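Local coordinates for protein aldehyde dehydrogenase (Staphylococcus aureus, PDB 6K0Z) that oxidises 4,4'-diaponeurosporen-4-al to 4,4'-diaponeurosporenoic acid, using NAD, in the biosynthesis of the carotenoid staphyloxanthin, at residues 16-21 against 141-146; 105-110 against 434-439; 219-224 against 254-259; 225-230 against 375-380. The protein carries 1 engineered substitution. All coordinates share one frame; numbering follows the deposited sequence.

In the fold
Contacts 1 and 2 belong to one sheet, because strands 141-145 and 432-439 both pair with strand 104-118. Their centres are about 26 Å apart and do not touch. Contacts 3 and 4 share strand 223-226 in a second sheet. They meet directly, with V224 packing on F376, and their centres are about 15 Å apart. Contact 1 lies across the chain's centre from this pair, about 37 Å from contact 3 between centres. Contact 3 is nearest the catalytic region: the S222 side chain is about 7 Å from that of S251 and about 11 Å from that of E217, both predicted active-site residues. Contact 2 forms part of the subunit interface, which contact 4 reaches through E378.

Contact 1: residues 16-21 against 141-146; sequences YDSKAF and TAIIKP
S18 and T141 meet through their hydroxyls, where helix 10-24 packs beside the start of strand 141-145. The short helix and strand segments run nearly antiparallel, with axes 8.4 Å apart and an angle of 161°.

The polar part is a single bond across the contact. T141 OG1 donates to S18 OG over 3.0 Å. The S18 hydroxyl leaves CB on the side away from its own backbone N, chi1 -160°, which points it at the strand. T141 answers with OG1 placed between its backbone N and carbonyl carbon, chi1 62°. Both oxygens have more partners. T141 OG1 also pairs with T114 OG1 of the adjacent strand 104-118, its strongest polar partner. S18 OG is linked weakly to the carbonyl oxygen of N168.

The apolar contacts flank this bond. The methyl CG2 of T141 lies in the plane of the F21 ring, at its edge, with CD2 of F21 3.8 Å from that CG2. The same methyl lies 3.7 Å from the carbonyl oxygen S18 O. I143 touches the helix only through CD1, 4.1 Å from S18 CB. F21 also packs on T27 and N168.

Strand 141-145 lies between strands 104-118 and 170-172, in what is probably the coenzyme-binding domain of this family. S18 and T141 are both buried, so these protein partners probably satisfy their hydroxyls. The chemistry implies a small chain of linked hydroxyls that ties the N-terminal helix to two strands, with F21 and I143 packed beside it.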
loop_
_atom_site.group_PDB
_atom_site.type_symbol
_atom_site.label_atom_id
_atom_site.label_comp_id
_atom_site.label_asym_id
_atom_site.label_seq_id
_atom_site.Cartn_x
_atom_site.Cartn_y
_atom_site.Cartn_z
ATOM N N TYR A 16 -16.670 -7.388 17.445
ATOM C CA TYR A 16 -17.783 -7.950 16.694
ATOM C C TYR A 16 -18.920 -6.950 16.545
ATOM O O TYR A 16 -19.608 -6.942 15.517
ATOM C CB TYR A 16 -18.271 -9.225 17.375
ATOM C CG TYR A 16 -17.577 -10.464 16.876
ATOM C CD1 TYR A 16 -17.930 -11.026 15.657
ATOM C CD2 TYR A 16 -16.577 -11.078 17.617
ATOM C CE1 TYR A 16 -17.312 -12.165 15.185
ATOM C CE2 TYR A 16 -15.950 -12.224 17.157
ATOM C CZ TYR A 16 -16.322 -12.764 15.936
ATOM O OH TYR A 16 -15.706 -13.905 15.459
ATOM N N ASP A 17 -19.135 -6.102 17.549
ATOM C CA ASP A 17 -20.189 -5.105 17.425
ATOM C C ASP A 17 -19.838 -4.061 16.378
ATOM O O ASP A 17 -20.700 -3.659 15.586
ATOM C CB ASP A 17 -20.460 -4.447 18.773
ATOM C CG ASP A 17 -21.457 -5.226 19.591
ATOM O OD1 ASP A 17 -22.398 -5.792 18.991
ATOM O OD2 ASP A 17 -21.297 -5.284 20.823
ATOM N N SER A 18 -18.580 -3.613 16.355
ATOM C CA SER A 18 -18.150 -2.666 15.333
ATOM C C SER A 18 -18.334 -3.254 13.943
ATOM O O SER A 18 -18.852 -2.591 13.039
ATOM C CB SER A 18 -16.692 -2.273 15.562
ATOM O OG SER A 18 -16.377 -1.062 14.901
ATOM N N LYS A 19 -17.935 -4.513 13.767
ATOM C CA LYS A 19 -18.119 -5.182 12.488
ATOM C C LYS A 19 -19.596 -5.275 12.122
ATOM O O LYS A 19 -19.972 -5.053 10.964
ATOM C CB LYS A 19 -17.471 -6.565 12.541
ATOM C CG LYS A 19 -17.088 -7.113 11.192
ATOM C CD LYS A 19 -16.408 -8.477 11.286
ATOM C CE LYS A 19 -16.517 -9.213 9.940
ATOM N NZ LYS A 19 -15.487 -10.281 9.748
ATOM N N ALA A 20 -20.456 -5.580 13.098
ATOM C CA ALA A 20 -21.877 -5.715 12.795
ATOM C C ALA A 20 -22.479 -4.383 12.383
ATOM O O ALA A 20 -23.299 -4.322 11.460
ATOM C CB ALA A 20 -22.631 -6.294 13.991
ATOM N N PHE A 21 -22.078 -3.299 13.045
ATOM C CA PHE A 21 -22.581 -1.991 12.647
ATOM C C PHE A 21 -22.138 -1.639 11.235
ATOM O O PHE A 21 -22.929 -1.110 10.446
ATOM C CB PHE A 21 -22.133 -0.917 13.634
ATOM C CG PHE A 21 -22.567 0.475 13.253
ATOM C CD1 PHE A 21 -23.892 0.863 13.381
ATOM C CD2 PHE A 21 -21.649 1.393 12.774
ATOM C CE1 PHE A 21 -24.290 2.143 13.035
ATOM C CE2 PHE A 21 -22.041 2.674 12.427
ATOM C CZ PHE A 21 -23.364 3.046 12.561
ATOM N N THR A 141 -15.806 1.672 10.224
ATOM C CA THR A 141 -15.849 1.764 11.673
ATOM C C THR A 141 -14.426 1.696 12.217
ATOM O O THR A 141 -13.488 1.303 11.519
ATOM C CB THR A 141 -16.712 0.657 12.273
ATOM O OG1 THR A 141 -16.152 -0.625 11.961
ATOM C CG2 THR A 141 -18.111 0.742 11.710
ATOM N N ALA A 142 -14.259 2.105 13.467
ATOM C CA ALA A 142 -12.913 2.248 13.996
ATOM C C ALA A 142 -12.868 1.837 15.451
ATOM O O ALA A 142 -13.768 2.162 16.230
ATOM C CB ALA A 142 -12.395 3.683 13.871
ATOM N N ILE A 143 -11.802 1.127 15.802
ATOM C CA ILE A 143 -11.438 0.862 17.185
ATOM C C ILE A 143 -10.073 1.487 17.408
ATOM O O ILE A 143 -9.146 1.257 16.621
ATOM C CB ILE A 143 -11.447 -0.645 17.492
ATOM C CG1 ILE A 143 -12.895 -1.126 17.567
ATOM C CG2 ILE A 143 -10.705 -0.939 18.787
ATOM C CD1 ILE A 143 -13.046 -2.581 17.352
ATOM N N ILE A 144 -9.961 2.299 18.457
ATOM C CA ILE A 144 -8.807 3.157 18.682
ATOM C C ILE A 144 -8.059 2.674 19.912
ATOM O O ILE A 144 -8.665 2.436 20.964
ATOM C CB ILE A 144 -9.225 4.628 18.841
ATOM C CG1 ILE A 144 -9.677 5.173 17.492
ATOM C CG2 ILE A 144 -8.077 5.461 19.403
ATOM C CD1 ILE A 144 -10.556 6.386 17.592
ATOM N N LYS A 145 -6.745 2.542 19.783
ATOM C CA LYS A 145 -5.885 2.156 20.896
ATOM C C LYS A 145 -4.925 3.296 21.204
ATOM O O LYS A 145 -3.887 3.436 20.534
ATOM C CB LYS A 145 -5.124 0.878 20.559
ATOM C CG LYS A 145 -4.112 0.463 21.608
ATOM C CD LYS A 145 -4.757 0.241 22.950
ATOM C CE LYS A 145 -3.688 0.207 24.008
ATOM N NZ LYS A 145 -2.662 1.263 23.756
ATOM N N PRO A 146 -5.224 4.146 22.180
ATOM C CA PRO A 146 -4.309 5.237 22.521
ATOM C C PRO A 146 -3.318 4.831 23.600
ATOM O O PRO A 146 -3.559 3.931 24.405
ATOM C CB PRO A 146 -5.262 6.325 23.029
ATOM C CG PRO A 146 -6.348 5.552 23.691
ATOM C CD PRO A 146 -6.491 4.248 22.921
#

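Contact 2: residues 105-110 against 434-439; sequences SYIKKE and EKSYIF
Y106 and Y437 are partners in a hydrogen-bonded antiparallel pair, their side chains on the same face of the sheet as those of K108 and K435. Y106 CB sits over one face of the Y437 ring, 3.9 Å from the ring centroid and 19° off the normal, a CH-pi contact. CG passes near CZ of that ring. CD1 comes 3.7 Å from Y437 CE2, and the carbonyl oxygen of Y437 lies in the plane of the Y106 ring, at its edge. CE1 is 4.0 Å from F439 CB. OH ends 4.2 Å from F439 CD2. The two tyrosine planes differ by only 14°, but they are slid apart and barely overlap.

The backbone is joined by four bonds, two at the Y106-Y437 pair and two at K108-K435. The latter two are the straighter, with K435 N to K108 O at 2.8 Å.

Charges close the other end. K435 NZ meets E110 OE1 at 2.7 Å, on the syn side of the carboxylate, 25° out of its plane. K108 NZ lies 4.6 Å from K435 NZ, a charge E110 probably helps balance. K435 NZ also donates to I387 O of the second subunit, and E110 OE2 bonds to S391 OG there. K109 and E434 lie side by side in a long salt bridge, 3.9 Å from NZ to OE2; E434 OE1 pairs with R421 of the second subunit.

Residues 437-439 continue in a parallel ladder with a strand of the second subunit. Such a sheet running across the interface is typical of the oligomerisation arm of aldehyde dehydrogenases.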
loop_
_atom_site.group_PDB
_atom_site.type_symbol
_atom_site.label_atom_id
_atom_site.label_comp_id
_atom_site.label_asym_id
_atom_site.label_seq_id
_atom_site.Cartn_x
_atom_site.Cartn_y
_atom_site.Cartn_z
ATOM N N SER A 105 -15.811 2.188 -17.919
ATOM C CA SER A 105 -14.783 1.865 -16.941
ATOM C C SER A 105 -14.884 2.821 -15.762
ATOM O O SER A 105 -15.002 4.037 -15.955
ATOM C CB SER A 105 -13.377 1.940 -17.568
ATOM O OG SER A 105 -13.177 0.900 -18.518
ATOM N N TYR A 106 -14.831 2.272 -14.541
ATOM C CA TYR A 106 -15.002 3.059 -13.325
ATOM C C TYR A 106 -14.075 2.552 -12.233
ATOM O O TYR A 106 -13.602 1.411 -12.262
ATOM C CB TYR A 106 -16.443 3.006 -12.785
ATOM C CG TYR A 106 -17.542 3.213 -13.798
ATOM C CD1 TYR A 106 -17.961 2.172 -14.622
ATOM C CD2 TYR A 106 -18.193 4.432 -13.905
ATOM C CE1 TYR A 106 -18.978 2.349 -15.538
ATOM C CE2 TYR A 106 -19.214 4.621 -14.821
ATOM C CZ TYR A 106 -19.600 3.578 -15.636
ATOM O OH TYR A 106 -20.617 3.762 -16.552
ATOM N N ILE A 107 -13.857 3.406 -11.239
ATOM C CA ILE A 107 -13.190 3.026 -10.006
ATOM C C ILE A 107 -14.046 3.548 -8.865
ATOM O O ILE A 107 -14.219 4.766 -8.720
ATOM C CB ILE A 107 -11.765 3.583 -9.912
ATOM C CG1 ILE A 107 -10.865 2.902 -10.941
ATOM C CG2 ILE A 107 -11.215 3.386 -8.499
ATOM C CD1 ILE A 107 -9.566 3.615 -11.162
ATOM N N LYS A 108 -14.573 2.635 -8.054
ATOM C CA LYS A 108 -15.383 2.996 -6.903
ATOM C C LYS A 108 -14.490 3.051 -5.672
ATOM O O LYS A 108 -13.564 2.247 -5.532
ATOM C CB LYS A 108 -16.514 1.985 -6.728
ATOM C CG LYS A 108 -17.287 2.107 -5.424
ATOM C CD LYS A 108 -18.637 1.439 -5.524
ATOM C CE LYS A 108 -19.601 1.978 -4.489
ATOM N NZ LYS A 108 -19.482 1.269 -3.172
ATOM N N LYS A 109 -14.741 4.023 -4.804
ATOM C CA LYS A 109 -13.940 4.215 -3.599
ATOM C C LYS A 109 -14.753 3.695 -2.418
ATOM O O LYS A 109 -15.647 4.386 -1.922
ATOM C CB LYS A 109 -13.568 5.682 -3.410
ATOM C CG LYS A 109 -13.220 6.447 -4.696
ATOM C CD LYS A 109 -11.778 6.244 -5.106
ATOM C CE LYS A 109 -11.350 7.281 -6.124
ATOM N NZ LYS A 109 -10.600 8.399 -5.474
ATOM N N GLU A 110 -14.429 2.487 -1.951
ATOM C CA GLU A 110 -15.215 1.823 -0.919
ATOM C C GLU A 110 -14.381 1.547 0.333
ATOM O O GLU A 110 -13.157 1.373 0.255
ATOM C CB GLU A 110 -15.809 0.510 -1.447
ATOM C CG GLU A 110 -14.900 -0.690 -1.307
ATOM C CD GLU A 110 -15.453 -1.927 -2.013
ATOM O OE1 GLU A 110 -16.562 -1.826 -2.585
ATOM O OE2 GLU A 110 -14.817 -3.008 -1.938
ATOM N N GLU A 434 -9.868 0.812 -3.743
ATOM C CA GLU A 434 -10.248 1.297 -5.061
ATOM C C GLU A 434 -10.672 0.090 -5.880
ATOM O O GLU A 434 -9.866 -0.807 -6.140
ATOM C CB GLU A 434 -9.110 2.068 -5.718
ATOM C CG GLU A 434 -8.890 3.393 -5.056
ATOM C CD GLU A 434 -7.982 4.289 -5.846
ATOM O OE1 GLU A 434 -7.271 3.788 -6.753
ATOM O OE2 GLU A 434 -7.989 5.504 -5.561
ATOM N N LYS A 435 -11.945 0.053 -6.246
ATOM C CA LYS A 435 -12.562 -1.119 -6.848
ATOM C C LYS A 435 -12.855 -0.803 -8.311
ATOM O O LYS A 435 -13.771 -0.032 -8.618
ATOM C CB LYS A 435 -13.831 -1.506 -6.087
ATOM C CG LYS A 435 -14.407 -2.868 -6.452
ATOM C CD LYS A 435 -15.548 -3.272 -5.509
ATOM C CE LYS A 435 -16.860 -2.620 -5.909
ATOM N NZ LYS A 435 -17.851 -2.678 -4.797
ATOM N N SER A 436 -12.071 -1.390 -9.205
ATOM C CA SER A 436 -12.302 -1.234 -10.629
ATOM C C SER A 436 -13.503 -2.063 -11.056
ATOM O O SER A 436 -13.563 -3.263 -10.790
ATOM C CB SER A 436 -11.074 -1.672 -11.420
ATOM O OG SER A 436 -9.950 -0.899 -11.073
ATOM N N TYR A 437 -14.445 -1.441 -11.746
ATOM C CA TYR A 437 -15.461 -2.237 -12.407
ATOM C C TYR A 437 -15.765 -1.642 -13.774
ATOM O O TYR A 437 -15.659 -0.428 -13.984
ATOM C CB TYR A 437 -16.730 -2.384 -11.546
ATOM C CG TYR A 437 -17.518 -1.123 -11.286
ATOM C CD1 TYR A 437 -17.162 -0.251 -10.260
ATOM C CD2 TYR A 437 -18.651 -0.835 -12.031
ATOM C CE1 TYR A 437 -17.903 0.899 -10.014
ATOM C CE2 TYR A 437 -19.394 0.301 -11.795
ATOM C CZ TYR A 437 -19.024 1.167 -10.791
ATOM O OH TYR A 437 -19.786 2.298 -10.575
ATOM N N ILE A 438 -16.110 -2.520 -14.711
ATOM C CA ILE A 438 -16.485 -2.119 -16.057
ATOM C C ILE A 438 -17.970 -2.400 -16.280
ATOM O O ILE A 438 -18.635 -3.060 -15.484
ATOM C CB ILE A 438 -15.630 -2.814 -17.133
ATOM C CG1 ILE A 438 -15.860 -4.323 -17.100
ATOM C CG2 ILE A 438 -14.166 -2.482 -16.939
ATOM C CD1 ILE A 438 -15.737 -4.997 -18.445
ATOM N N PHE A 439 -18.484 -1.891 -17.394
ATOM C CA PHE A 439 -19.889 -2.055 -17.744
ATOM C C PHE A 439 -19.966 -2.135 -19.263
ATOM O O PHE A 439 -19.785 -1.122 -19.948
ATOM C CB PHE A 439 -20.729 -0.901 -17.193
ATOM C CG PHE A 439 -22.070 -0.740 -17.868
ATOM C CD1 PHE A 439 -22.949 -1.811 -17.977
ATOM C CD2 PHE A 439 -22.456 0.491 -18.383
ATOM C CE1 PHE A 439 -24.181 -1.662 -18.596
ATOM C CE2 PHE A 439 -23.691 0.647 -19.002
ATOM C CZ PHE A 439 -24.553 -0.433 -19.106
#

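Contact 3: residues 219-224 against 254-259; sequences GGKSPV and PDYILV
K221 bends twice, at chi3 (73°) and chi4 (80°), and this curls its amine onto the carboxylate of D255. Y256 CG sits between the backbone N and the carbonyl carbon (chi1 64°), which sets the ring against K221 and P223.

K221 NZ meets D255 OD1 at 2.6 Å, on the syn side of the carboxylate but out of its plane. The amine also bonds to E342 O, and OD2 of D255 accepts from I344 N. Both charged groups thus have a second partner.

The K221 chain crosses the tyrosine at about a right angle. Its CB lies at the ring edge, 3.7 Å from Y256 CE2. P223 takes a face of the ring instead, its CA sitting above the rim, while P223 CB is 3.8 Å from Y256 OH.

Backbone bonds join the segments. D255 N donates to S222 O at 3.0 Å. L258 N donates to V224 O at 2.8 Å, but V224 N to Y256 O is weak. V224 and I257 lie side by side, with their CG1 atoms 3.5 Å apart.

The contact belongs to a beta-alpha-beta unit, strand 223-226, helix 232-244 and strand 256-260. Strand 372-376 flanks the first strand and strand 348-354 the second. Helix 357-366 packs on P223, Y256 and L258.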
loop_
_atom_site.group_PDB
_atom_site.type_symbol
_atom_site.label_atom_id
_atom_site.label_comp_id
_atom_site.label_asym_id
_atom_site.label_seq_id
_atom_site.Cartn_x
_atom_site.Cartn_y
_atom_site.Cartn_z
ATOM N N GLY A 219 10.311 4.726 13.212
ATOM C CA GLY A 219 11.235 5.840 13.351
ATOM C C GLY A 219 12.568 5.543 12.711
ATOM O O GLY A 219 12.614 5.135 11.550
ATOM N N GLY A 220 13.657 5.695 13.470
ATOM C CA GLY A 220 15.002 5.699 12.941
ATOM C C GLY A 220 15.724 6.911 13.470
ATOM O O GLY A 220 15.324 7.498 14.478
ATOM N N LYS A 221 16.798 7.314 12.795
ATOM C CA LYS A 221 17.601 8.459 13.230
ATOM C C LYS A 221 17.679 9.463 12.083
ATOM O O LYS A 221 18.407 9.256 11.116
ATOM C CB LYS A 221 18.989 8.013 13.690
ATOM C CG LYS A 221 18.978 7.339 15.057
ATOM C CD LYS A 221 20.354 6.813 15.447
ATOM C CE LYS A 221 21.301 7.935 15.808
ATOM N NZ LYS A 221 21.068 8.408 17.196
ATOM N N SER A 222 16.940 10.539 12.190
ATOM C CA SER A 222 16.798 11.471 11.093
ATOM C C SER A 222 18.045 12.319 10.944
ATOM O O SER A 222 18.419 13.045 11.889
ATOM C CB SER A 222 15.592 12.319 11.306
ATOM O OG SER A 222 14.436 11.546 11.038
ATOM N N PRO A 223 18.741 12.255 9.811
ATOM C CA PRO A 223 19.968 13.060 9.669
ATOM C C PRO A 223 19.651 14.504 9.313
ATOM O O PRO A 223 18.565 14.828 8.846
ATOM C CB PRO A 223 20.736 12.392 8.505
ATOM C CG PRO A 223 19.690 11.622 7.768
ATOM C CD PRO A 223 18.562 11.308 8.691
ATOM N N VAL A 224 20.600 15.374 9.597
ATOM C CA VAL A 224 20.586 16.718 9.054
ATOM C C VAL A 224 22.003 17.091 8.612
ATOM O O VAL A 224 22.931 17.135 9.430
ATOM C CB VAL A 224 19.993 17.765 10.027
ATOM C CG1 VAL A 224 20.619 17.657 11.398
ATOM C CG2 VAL A 224 20.116 19.172 9.460
ATOM N N PRO A 254 15.179 16.231 14.062
ATOM C CA PRO A 254 16.588 15.923 13.787
ATOM C C PRO A 254 17.185 15.159 14.955
ATOM O O PRO A 254 17.212 15.638 16.089
ATOM C CB PRO A 254 17.231 17.305 13.607
ATOM C CG PRO A 254 16.273 18.274 14.230
ATOM C CD PRO A 254 14.910 17.678 14.056
ATOM N N ASP A 255 17.641 13.946 14.669
ATOM C CA ASP A 255 18.258 13.114 15.688
ATOM C C ASP A 255 19.747 13.385 15.854
ATOM O O ASP A 255 20.276 13.219 16.958
ATOM C CB ASP A 255 18.043 11.643 15.353
ATOM C CG ASP A 255 18.396 10.741 16.493
ATOM O OD1 ASP A 255 19.595 10.431 16.677
ATOM O OD2 ASP A 255 17.459 10.360 17.219
ATOM N N TYR A 256 20.441 13.782 14.788
ATOM C CA TYR A 256 21.857 14.112 14.889
ATOM C C TYR A 256 22.246 14.951 13.684
ATOM O O TYR A 256 21.588 14.908 12.642
ATOM C CB TYR A 256 22.728 12.857 14.979
ATOM C CG TYR A 256 22.684 11.994 13.745
ATOM C CD1 TYR A 256 23.543 12.225 12.681
ATOM C CD2 TYR A 256 21.784 10.945 13.644
ATOM C CE1 TYR A 256 23.508 11.434 11.553
ATOM C CE2 TYR A 256 21.739 10.154 12.524
ATOM C CZ TYR A 256 22.603 10.401 11.481
ATOM O OH TYR A 256 22.562 9.609 10.360
ATOM N N ILE A 257 23.336 15.705 13.836
ATOM C CA ILE A 257 23.804 16.636 12.813
ATOM C C ILE A 257 25.063 16.081 12.168
ATOM O O ILE A 257 25.998 15.665 12.864
ATOM C CB ILE A 257 24.079 18.035 13.391
ATOM C CG1 ILE A 257 22.810 18.634 13.994
ATOM C CG2 ILE A 257 24.648 18.951 12.310
ATOM C CD1 ILE A 257 22.976 20.070 14.441
ATOM N N LEU A 258 25.088 16.081 10.840
ATOM C CA LEU A 258 26.314 15.873 10.077
ATOM C C LEU A 258 26.724 17.240 9.547
ATOM O O LEU A 258 26.191 17.709 8.536
ATOM C CB LEU A 258 26.114 14.871 8.945
ATOM C CG LEU A 258 25.880 13.406 9.308
ATOM C CD1 LEU A 258 25.724 12.577 8.047
ATOM C CD2 LEU A 258 27.022 12.887 10.150
ATOM N N VAL A 259 27.669 17.880 10.236
ATOM C CA VAL A 259 28.091 19.243 9.934
ATOM C C VAL A 259 29.491 19.201 9.336
ATOM O O VAL A 259 30.373 18.494 9.843
ATOM C CB VAL A 259 28.040 20.139 11.185
ATOM C CG1 VAL A 259 28.888 19.568 12.298
ATOM C CG2 VAL A 259 28.486 21.536 10.857
#

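Contact 4: residues 225-230 against 375-380; sequences IVDETA and LFSEDE
I225 and L375 form the tight end of this contact, where two parallel strands run side by side. L375 CD1 reaches I225, 3.7 Å from its CB and 3.3 Å from its carbonyl oxygen. CG anti to the L375 backbone N (chi1 161°), with chi2 at 64°, brings CD1 there. Two nearly straight backbone bonds fix the register. F376 N donates to I225 O at 2.7 Å, and D227 N donates to F376 O at 2.9 Å.

Past the strands the chains part into turns, still well bonded. D227 to A230 make a type I turn, and A230 CB lies near F376 O. S377 OG works both ways. It donates to D227 OD2 at 3.1 Å, from 41° above the carboxylate plane, and accepts from D379 N in an ST turn. T229 OG1 receives E378 N at 2.9 Å. The D227 and D379 carboxylates stand near each other, which would tend to disfavour both being ionised, though for D379 the helix start probably offsets it.

The solvent side is E378, which is exposed. Its CB and CG lie against T229 O, CG 3.4 Å from that O. Its carboxylate turns to T442 OG1 of the second subunit.

D379 sits at the N-cap of helix 380-389, which also packs on I225 and L375. Helix 232-244 takes V226 and F376 on the other face. Strand 256-260 borders strand 223-226, and strand 394-397 borders strand 372-376.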
loop_
_atom_site.group_PDB
_atom_site.type_symbol
_atom_site.label_atom_id
_atom_site.label_comp_id
_atom_site.label_asym_id
_atom_site.label_seq_id
_atom_site.Cartn_x
_atom_site.Cartn_y
_atom_site.Cartn_z
ATOM N N ILE A 225 22.160 17.335 7.312
ATOM C CA ILE A 225 23.436 17.694 6.714
ATOM C C ILE A 225 23.517 19.216 6.688
ATOM O O ILE A 225 22.738 19.877 5.996
ATOM C CB ILE A 225 23.563 17.100 5.308
ATOM C CG1 ILE A 225 23.339 15.586 5.350
ATOM C CG2 ILE A 225 24.917 17.434 4.707
ATOM C CD1 ILE A 225 22.946 14.986 4.024
ATOM N N VAL A 226 24.443 19.770 7.463
ATOM C CA VAL A 226 24.739 21.199 7.448
ATOM C C VAL A 226 26.011 21.387 6.632
ATOM O O VAL A 226 27.105 20.996 7.055
ATOM C CB VAL A 226 24.879 21.766 8.865
ATOM C CG1 VAL A 226 25.033 23.273 8.809
ATOM C CG2 VAL A 226 23.659 21.378 9.700
ATOM N N ASP A 227 25.861 21.996 5.465
ATOM C CA ASP A 227 26.843 21.944 4.396
ATOM C C ASP A 227 27.717 23.195 4.396
ATOM O O ASP A 227 27.343 24.242 4.930
ATOM C CB ASP A 227 26.111 21.771 3.063
ATOM C CG ASP A 227 27.037 21.636 1.885
ATOM O OD1 ASP A 227 27.842 20.675 1.853
ATOM O OD2 ASP A 227 26.923 22.480 0.968
ATOM N N GLU A 228 28.902 23.062 3.786
ATOM C CA GLU A 228 29.891 24.138 3.749
ATOM C C GLU A 228 29.317 25.461 3.252
ATOM O O GLU A 228 29.867 26.520 3.568
ATOM C CB GLU A 228 31.077 23.713 2.871
ATOM C CG GLU A 228 30.689 23.344 1.441
ATOM C CD GLU A 228 31.858 22.843 0.603
ATOM O OE1 GLU A 228 33.021 22.974 1.040
ATOM O OE2 GLU A 228 31.611 22.316 -0.503
ATOM N N THR A 229 28.225 25.432 2.493
ATOM C CA THR A 229 27.632 26.637 1.934
ATOM C C THR A 229 26.402 27.101 2.708
ATOM O O THR A 229 25.592 27.860 2.166
ATOM C CB THR A 229 27.263 26.401 0.470
ATOM O OG1 THR A 229 25.968 25.788 0.403
ATOM C CG2 THR A 229 28.271 25.479 -0.188
ATOM N N ALA A 230 26.246 26.677 3.959
ATOM C CA ALA A 230 24.971 26.843 4.644
ATOM C C ALA A 230 24.770 28.271 5.141
ATOM O O ALA A 230 25.700 29.072 5.222
ATOM C CB ALA A 230 24.863 25.881 5.827
ATOM N N LEU A 375 18.610 18.765 4.896
ATOM C CA LEU A 375 19.857 19.303 4.373
ATOM C C LEU A 375 19.797 20.819 4.417
ATOM O O LEU A 375 18.860 21.424 3.886
ATOM C CB LEU A 375 20.123 18.832 2.941
ATOM C CG LEU A 375 21.144 19.662 2.148
ATOM C CD1 LEU A 375 22.534 19.595 2.762
ATOM C CD2 LEU A 375 21.198 19.194 0.710
ATOM N N PHE A 376 20.789 21.426 5.045
ATOM C CA PHE A 376 20.925 22.877 5.058
ATOM C C PHE A 376 22.107 23.235 4.166
ATOM O O PHE A 376 23.267 23.063 4.552
ATOM C CB PHE A 376 21.081 23.391 6.483
ATOM C CG PHE A 376 19.781 23.464 7.226
ATOM C CD1 PHE A 376 18.940 24.555 7.067
ATOM C CD2 PHE A 376 19.379 22.429 8.051
ATOM C CE1 PHE A 376 17.737 24.624 7.740
ATOM C CE2 PHE A 376 18.169 22.493 8.719
ATOM C CZ PHE A 376 17.351 23.590 8.568
ATOM N N SER A 377 21.801 23.707 2.960
ATOM C CA SER A 377 22.819 24.032 1.973
ATOM C C SER A 377 22.243 25.002 0.958
ATOM O O SER A 377 21.048 24.960 0.639
ATOM C CB SER A 377 23.332 22.788 1.248
ATOM O OG SER A 377 24.017 23.152 0.058
ATOM N N GLU A 378 23.117 25.867 0.448
ATOM C CA GLU A 378 22.785 26.764 -0.646
ATOM C C GLU A 378 23.295 26.264 -1.987
ATOM O O GLU A 378 23.072 26.928 -3.007
ATOM C CB GLU A 378 23.346 28.167 -0.378
ATOM C CG GLU A 378 22.696 28.907 0.788
ATOM C CD GLU A 378 21.192 29.091 0.608
ATOM O OE1 GLU A 378 20.493 29.311 1.613
ATOM O OE2 GLU A 378 20.702 29.029 -0.537
ATOM N N ASP A 379 23.970 25.117 -2.013
ATOM C CA ASP A 379 24.541 24.591 -3.243
ATOM C C ASP A 379 23.550 23.655 -3.915
ATOM O O ASP A 379 23.072 22.701 -3.297
ATOM C CB ASP A 379 25.849 23.856 -2.968
ATOM C CG ASP A 379 26.496 23.361 -4.237
ATOM O OD1 ASP A 379 26.258 23.980 -5.296
ATOM O OD2 ASP A 379 27.244 22.366 -4.182
ATOM N N GLU A 380 23.269 23.915 -5.193
ATOM C CA GLU A 380 22.228 23.178 -5.899
ATOM C C GLU A 380 22.676 21.771 -6.275
ATOM O O GLU A 380 21.917 20.812 -6.096
ATOM C CB GLU A 380 21.795 23.951 -7.141
ATOM C CG GLU A 380 20.848 23.190 -8.042
ATOM C CD GLU A 380 20.168 24.097 -9.049
ATOM O OE1 GLU A 380 20.436 23.948 -10.262
ATOM O OE2 GLU A 380 19.370 24.967 -8.625
#